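PDB 6K7Z: GH18 chiitnase from Pseudoalteromonas aurantia, which hydrolyses chitin as an endo-acting chitinase of glycoside hydrolase family 18. Local coordinates for residues Leu73-Gly78 and Asp113-Asp118; Val186-Asn191 and Val219-Pro224. All coordinates share one frame; numbering follows the deposited sequence.

Interaction 1. Residues Leu73-Gly78 and Asp113-Asp118; sequences LISFGG and DIDYED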
loop_
_atom_site.group_PDB
_atom_site.type_symbol
_atom_site.label_atom_id
_atom_site.label_comp_id
_atom_site.label_asym_id
_atom_site.label_seq_id
_atom_site.Cartn_x
_atom_site.Cartn_y
_atom_site.Cartn_z
ATOM N N LEU A 73 5.472 7.813 2.828
ATOM C CA LEU A 73 4.067 8.074 2.562
ATOM C C LEU A 73 3.261 7.864 3.834
ATOM O O LEU A 73 3.662 7.105 4.725
ATOM C CB LEU A 73 3.506 7.148 1.477
ATOM C CG LEU A 73 4.319 6.939 0.200
ATOM C CD1 LEU A 73 3.491 6.151 -0.807
ATOM C CD2 LEU A 73 4.766 8.254 -0.398
ATOM N N ILE A 74 2.114 8.516 3.903
ATOM C CA ILE A 74 1.118 8.171 4.903
ATOM C C ILE A 74 0.145 7.195 4.257
ATOM O O ILE A 74 -0.313 7.410 3.126
ATOM C CB ILE A 74 0.410 9.425 5.460
ATOM C CG1 ILE A 74 -0.537 9.044 6.599
ATOM C CG2 ILE A 74 -0.321 10.233 4.363
ATOM C CD1 ILE A 74 0.181 8.503 7.833
ATOM N N SER A 75 -0.109 6.076 4.930
ATOM C CA SER A 75 -1.071 5.109 4.433
ATOM C C SER A 75 -2.433 5.431 5.032
ATOM O O SER A 75 -2.594 5.447 6.260
ATOM C CB SER A 75 -0.661 3.679 4.767
ATOM O OG SER A 75 -1.527 2.769 4.120
ATOM N N PHE A 76 -3.404 5.674 4.158
ATOM C CA PHE A 76 -4.765 5.994 4.550
ATOM C C PHE A 76 -5.633 4.755 4.417
ATOM O O PHE A 76 -5.664 4.119 3.353
ATOM C CB PHE A 76 -5.332 7.106 3.676
ATOM C CG PHE A 76 -6.791 7.342 3.899
ATOM C CD1 PHE A 76 -7.234 7.872 5.102
ATOM C CD2 PHE A 76 -7.714 7.013 2.922
ATOM C CE1 PHE A 76 -8.586 8.080 5.315
ATOM C CE2 PHE A 76 -9.071 7.228 3.122
ATOM C CZ PHE A 76 -9.506 7.759 4.322
ATOM N N GLY A 77 -6.341 4.416 5.488
ATOM C CA GLY A 77 -7.225 3.269 5.434
ATOM C C GLY A 77 -6.797 2.158 6.370
ATOM O O GLY A 77 -6.766 2.344 7.590
ATOM N N GLY A 78 -6.460 0.997 5.823
ATOM C CA GLY A 78 -6.156 -0.150 6.647
ATOM C C GLY A 78 -7.372 -1.030 6.854
ATOM O O GLY A 78 -8.514 -0.668 6.549
ATOM N N ASP A 113 -0.394 6.432 0.442
ATOM C CA ASP A 113 -0.749 5.072 0.077
ATOM C C ASP A 113 -2.205 4.860 0.465
ATOM O O ASP A 113 -2.581 5.108 1.609
ATOM C CB ASP A 113 0.155 4.076 0.805
ATOM C CG ASP A 113 -0.206 2.629 0.528
ATOM O OD1 ASP A 113 -0.054 2.168 -0.627
ATOM O OD2 ASP A 113 -0.611 1.931 1.487
ATOM N N ILE A 114 -3.027 4.431 -0.485
ATOM C CA ILE A 114 -4.451 4.248 -0.250
ATOM C C ILE A 114 -4.643 2.764 0.012
ATOM O O ILE A 114 -4.710 1.960 -0.918
ATOM C CB ILE A 114 -5.298 4.749 -1.421
ATOM C CG1 ILE A 114 -5.147 6.271 -1.533
ATOM C CG2 ILE A 114 -6.757 4.347 -1.243
ATOM C CD1 ILE A 114 -5.635 6.819 -2.843
ATOM N N ASP A 115 -4.692 2.397 1.291
ATOM C CA ASP A 115 -4.822 0.995 1.678
ATOM C C ASP A 115 -6.303 0.700 1.896
ATOM O O ASP A 115 -6.805 0.637 3.020
ATOM C CB ASP A 115 -3.985 0.712 2.917
ATOM C CG ASP A 115 -3.957 -0.765 3.292
ATOM O OD1 ASP A 115 -4.610 -1.585 2.611
ATOM O OD2 ASP A 115 -3.267 -1.117 4.274
ATOM N N TYR A 116 -7.001 0.503 0.784
ATOM C CA TYR A 116 -8.453 0.361 0.754
ATOM C C TYR A 116 -8.824 -1.120 0.718
ATOM O O TYR A 116 -8.417 -1.841 -0.199
ATOM C CB TYR A 116 -9.006 1.090 -0.466
ATOM C CG TYR A 116 -10.492 0.982 -0.681
ATOM C CD1 TYR A 116 -11.351 1.900 -0.116
ATOM C CD2 TYR A 116 -11.031 -0.020 -1.489
ATOM C CE1 TYR A 116 -12.717 1.826 -0.329
ATOM C CE2 TYR A 116 -12.405 -0.103 -1.712
ATOM C CZ TYR A 116 -13.239 0.833 -1.131
ATOM O OH TYR A 116 -14.605 0.782 -1.338
ATOM N N GLU A 117 -9.615 -1.566 1.707
ATOM C CA GLU A 117 -9.940 -2.986 1.858
ATOM C C GLU A 117 -11.449 -3.243 1.943
ATOM O O GLU A 117 -11.869 -4.317 2.386
ATOM C CB GLU A 117 -9.227 -3.552 3.093
ATOM C CG GLU A 117 -7.761 -3.083 3.234
ATOM C CD GLU A 117 -6.892 -4.018 4.090
ATOM O OE1 GLU A 117 -7.459 -4.873 4.789
ATOM O OE2 GLU A 117 -5.646 -3.904 4.051
ATOM N N ASP A 118 -12.285 -2.291 1.518
ATOM C CA ASP A 118 -13.740 -2.425 1.665
ATOM C C ASP A 118 -14.292 -3.209 0.475
ATOM O O ASP A 118 -14.885 -2.671 -0.464
ATOM C CB ASP A 118 -14.400 -1.057 1.803
ATOM C CG ASP A 118 -15.886 -1.159 2.126
ATOM O OD1 ASP A 118 -16.361 -2.272 2.450
ATOM O OD2 ASP A 118 -16.575 -0.134 2.045
HETATM O O HOH W 1 -9.926 -0.269 4.350
#

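Interaction 2. Residues Val186-Asn191 and Val219-Pro224; sequences VQFYNN and VIAGFP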
loop_
_atom_site.group_PDB
_atom_site.type_symbol
_atom_site.label_atom_id
_atom_site.label_comp_id
_atom_site.label_asym_id
_atom_site.label_seq_id
_atom_site.Cartn_x
_atom_site.Cartn_y
_atom_site.Cartn_z
ATOM N N VAL A 186 0.283 -4.941 -4.142
ATOM C CA VAL A 186 -0.649 -6.069 -4.144
ATOM C C VAL A 186 -0.376 -6.956 -2.930
ATOM O O VAL A 186 0.748 -7.425 -2.726
ATOM C CB VAL A 186 -0.546 -6.881 -5.445
ATOM C CG1 VAL A 186 -1.591 -7.992 -5.443
ATOM C CG2 VAL A 186 -0.706 -5.971 -6.672
ATOM N N GLN A 187 -1.413 -7.207 -2.127
ATOM C CA GLN A 187 -1.272 -7.997 -0.903
ATOM C C GLN A 187 -1.472 -9.470 -1.231
ATOM O O GLN A 187 -2.584 -9.997 -1.181
ATOM C CB GLN A 187 -2.268 -7.543 0.157
ATOM C CG GLN A 187 -2.296 -6.049 0.401
ATOM C CD GLN A 187 -3.191 -5.677 1.572
ATOM O OE1 GLN A 187 -3.399 -6.481 2.483
ATOM N NE2 GLN A 187 -3.722 -4.447 1.557
ATOM N N PHE A 188 -0.375 -10.161 -1.541
ATOM C CA PHE A 188 -0.483 -11.586 -1.808
ATOM C C PHE A 188 -0.503 -12.370 -0.499
ATOM O O PHE A 188 0.301 -13.287 -0.296
ATOM C CB PHE A 188 0.658 -12.052 -2.723
ATOM C CG PHE A 188 0.509 -11.592 -4.155
ATOM C CD1 PHE A 188 -0.487 -12.124 -4.968
ATOM C CD2 PHE A 188 1.346 -10.608 -4.682
ATOM C CE1 PHE A 188 -0.632 -11.709 -6.278
ATOM C CE2 PHE A 188 1.210 -10.191 -6.005
ATOM C CZ PHE A 188 0.213 -10.741 -6.803
ATOM N N TYR A 189 -1.427 -12.019 0.387
ATOM C CA TYR A 189 -1.608 -12.722 1.648
ATOM C C TYR A 189 -3.026 -12.451 2.126
ATOM O O TYR A 189 -3.725 -11.586 1.596
ATOM C CB TYR A 189 -0.567 -12.298 2.690
ATOM C CG TYR A 189 -0.371 -10.809 2.801
ATOM C CD1 TYR A 189 0.542 -10.149 1.986
ATOM C CD2 TYR A 189 -1.101 -10.057 3.713
ATOM C CE1 TYR A 189 0.725 -8.778 2.077
ATOM C CE2 TYR A 189 -0.920 -8.692 3.818
ATOM C CZ TYR A 189 -0.004 -8.055 3.005
ATOM O OH TYR A 189 0.174 -6.683 3.102
ATOM N N ASN A 190 -3.462 -13.246 3.107
ATOM C CA ASN A 190 -4.841 -13.204 3.602
ATOM C C ASN A 190 -5.850 -13.421 2.487
ATOM O O ASN A 190 -6.998 -12.978 2.588
ATOM C CB ASN A 190 -5.151 -11.888 4.320
ATOM C CG ASN A 190 -4.268 -11.661 5.528
ATOM O OD1 ASN A 190 -3.837 -12.617 6.182
ATOM N ND2 ASN A 190 -3.997 -10.394 5.838
ATOM N N ASN A 191 -5.436 -14.098 1.419
ATOM C CA ASN A 191 -6.276 -14.245 0.230
ATOM C C ASN A 191 -5.973 -15.563 -0.439
ATOM O O ASN A 191 -5.117 -15.645 -1.329
ATOM C CB ASN A 191 -6.064 -13.101 -0.760
ATOM C CG ASN A 191 -6.868 -11.880 -0.412
ATOM O OD1 ASN A 191 -8.065 -11.816 -0.702
ATOM N ND2 ASN A 191 -6.217 -10.888 0.192
ATOM N N VAL A 219 3.332 -2.553 -10.548
ATOM C CA VAL A 219 2.765 -3.625 -9.736
ATOM C C VAL A 219 3.860 -4.161 -8.825
ATOM O O VAL A 219 4.885 -4.662 -9.304
ATOM C CB VAL A 219 2.158 -4.743 -10.595
ATOM C CG1 VAL A 219 1.435 -5.750 -9.694
ATOM C CG2 VAL A 219 1.193 -4.155 -11.651
ATOM N N ILE A 220 3.639 -4.041 -7.516
ATOM C CA ILE A 220 4.576 -4.490 -6.483
ATOM C C ILE A 220 3.963 -5.703 -5.798
ATOM O O ILE A 220 2.792 -5.669 -5.402
ATOM C CB ILE A 220 4.851 -3.381 -5.448
ATOM C CG1 ILE A 220 5.159 -2.044 -6.125
ATOM C CG2 ILE A 220 5.952 -3.789 -4.484
ATOM C CD1 ILE A 220 6.425 -2.032 -6.935
ATOM N N ALA A 221 4.753 -6.760 -5.625
ATOM C CA ALA A 221 4.260 -7.979 -4.993
ATOM C C ALA A 221 4.523 -7.923 -3.493
ATOM O O ALA A 221 5.675 -7.789 -3.069
ATOM C CB ALA A 221 4.918 -9.208 -5.612
ATOM N N GLY A 222 3.468 -8.024 -2.691
ATOM C CA GLY A 222 3.553 -7.821 -1.243
ATOM C C GLY A 222 3.413 -9.125 -0.473
ATOM O O GLY A 222 2.594 -9.986 -0.831
ATOM N N PHE A 223 4.193 -9.256 0.603
ATOM C CA PHE A 223 4.268 -10.500 1.372
ATOM C C PHE A 223 4.406 -10.207 2.858
ATOM O O PHE A 223 4.919 -9.149 3.237
ATOM C CB PHE A 223 5.464 -11.355 0.921
ATOM C CG PHE A 223 5.369 -11.793 -0.498
ATOM C CD1 PHE A 223 4.602 -12.895 -0.837
ATOM C CD2 PHE A 223 6.000 -11.081 -1.505
ATOM C CE1 PHE A 223 4.486 -13.284 -2.154
ATOM C CE2 PHE A 223 5.884 -11.475 -2.831
ATOM C CZ PHE A 223 5.133 -12.575 -3.151
ATOM N N PRO A 224 3.997 -11.143 3.718
ATOM C CA PRO A 224 4.288 -11.002 5.151
ATOM C C PRO A 224 5.732 -11.382 5.436
ATOM O O PRO A 224 6.273 -12.309 4.827
ATOM C CB PRO A 224 3.329 -11.999 5.819
ATOM C CG PRO A 224 2.778 -12.860 4.717
ATOM C CD PRO A 224 3.368 -12.441 3.406
#

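Interaction 1. Residues Leu73-Gly78 and Asp113-Asp118
S75 and D113 meet between two neighbouring parallel strands of the TIM barrel, where the SxGG sequence of family 18 (S75-G78) lies against its DxDxE sequence (D113-E117). Both side chains leave the same face of the sheet. Each has its outer group anti to the backbone N (chi1 -172° for S75, 177° for D113), which brings the S75 hydroxyl beside the D113 carboxylate. S75 OG donates to D113 OD2 at 2.9 Å, on the anti lone pair, away from OD1. Y7 OH also bonds to OD2, while OD1 is taken by S153 OG, so the carboxylate is fixed at both oxygens. The same S75 OG also packs against D115 CB, at 3.4 Å. F76 and I114 turn to the other face, where I114 packs on helix 130-144.

The backbones hold the register. D113 N donates to I74 O, F76 N reaches D113 O at 2.7 Å, and D115 N returns to F76 O. The next bond along is G78 N to D115 O at 2.8 Å, and both glycines have backbone angles that call for glycine; at G77 a CB would also run into D115 O. In this family the glutamate of the motif, here E117, is the probable acid catalyst. Its CD lies 4.1 Å from G78 C, and a water bridges G78 O and E117 N.

Interaction 2. Residues Val186-Asn191 and Val219-Pro224
V186 lies opposite A221, and Q187 opposite G222, across the two strands of a beta-alpha-beta crossover of the TIM barrel: strand 183-187 leads through helix 198-209 to strand 219-224, which lies parallel beside it. V186 N donates to I220 O at 2.9 Å, G222 N returns a weak bond to V186 O, and F188 N reaches G222 O at 3.1 Å. G222 leaves room here: a CB would come too close to V186 O.

Beyond strand 183-187 the chain bends through an inverse gamma turn centred on F188, and two aromatic rings come down on strand 219-224. The F188 ring holds V186 CG1 over one face, toward the rim and 3.5 Å above the plane, and meets A221 CA at its edge, in plane. Its CE2 also lies 3.9 Å from A221 CB. F188 CB touches F223 CE1, and helix 198-209 packs on both phenylalanines through I201. V186 CG2 meanwhile meets V219 CG1.

Y189 has its CG between the backbone N and the carbonyl carbon (chi1 46°), and this turns the ring back alongside Q187, toward G222. Q187 CB stands over one face, toward the rim, and G222 O lies at the edge near the ring plane, 3.5 Å from Y189 CD1. An alanine at Y189 would probably open a gap beside the G222 carbonyl and strip P224 and Q187 of the ring that they pack on. P224 slides past Y189 in the opposite direction, with P224 CD 3.9 Å from Y189 CD1.

Overall arrangement
Interactions 1 and 2 belong to the same curled barrel sheet, whose strands here run parallel, with strand 151-154 lying between strands 111-115 and 183-187, and their centres are about 14 Å apart. They meet inside the barrel through Q187. Q187 NE2 probably donates to E117 OE2 at 3.2 Å and also bonds to A155 O. D115 OD1 packs 3.2 Å from Q187 NE2. The side chain of Q187 therefore sits beside the DxDxE residues that in family 18 belong to the catalytic centre. A second link runs through Q157, which touches E117 and accepts a bond from N191 ND2. Residues 186-191 thus probably help to shape the active site beside E117.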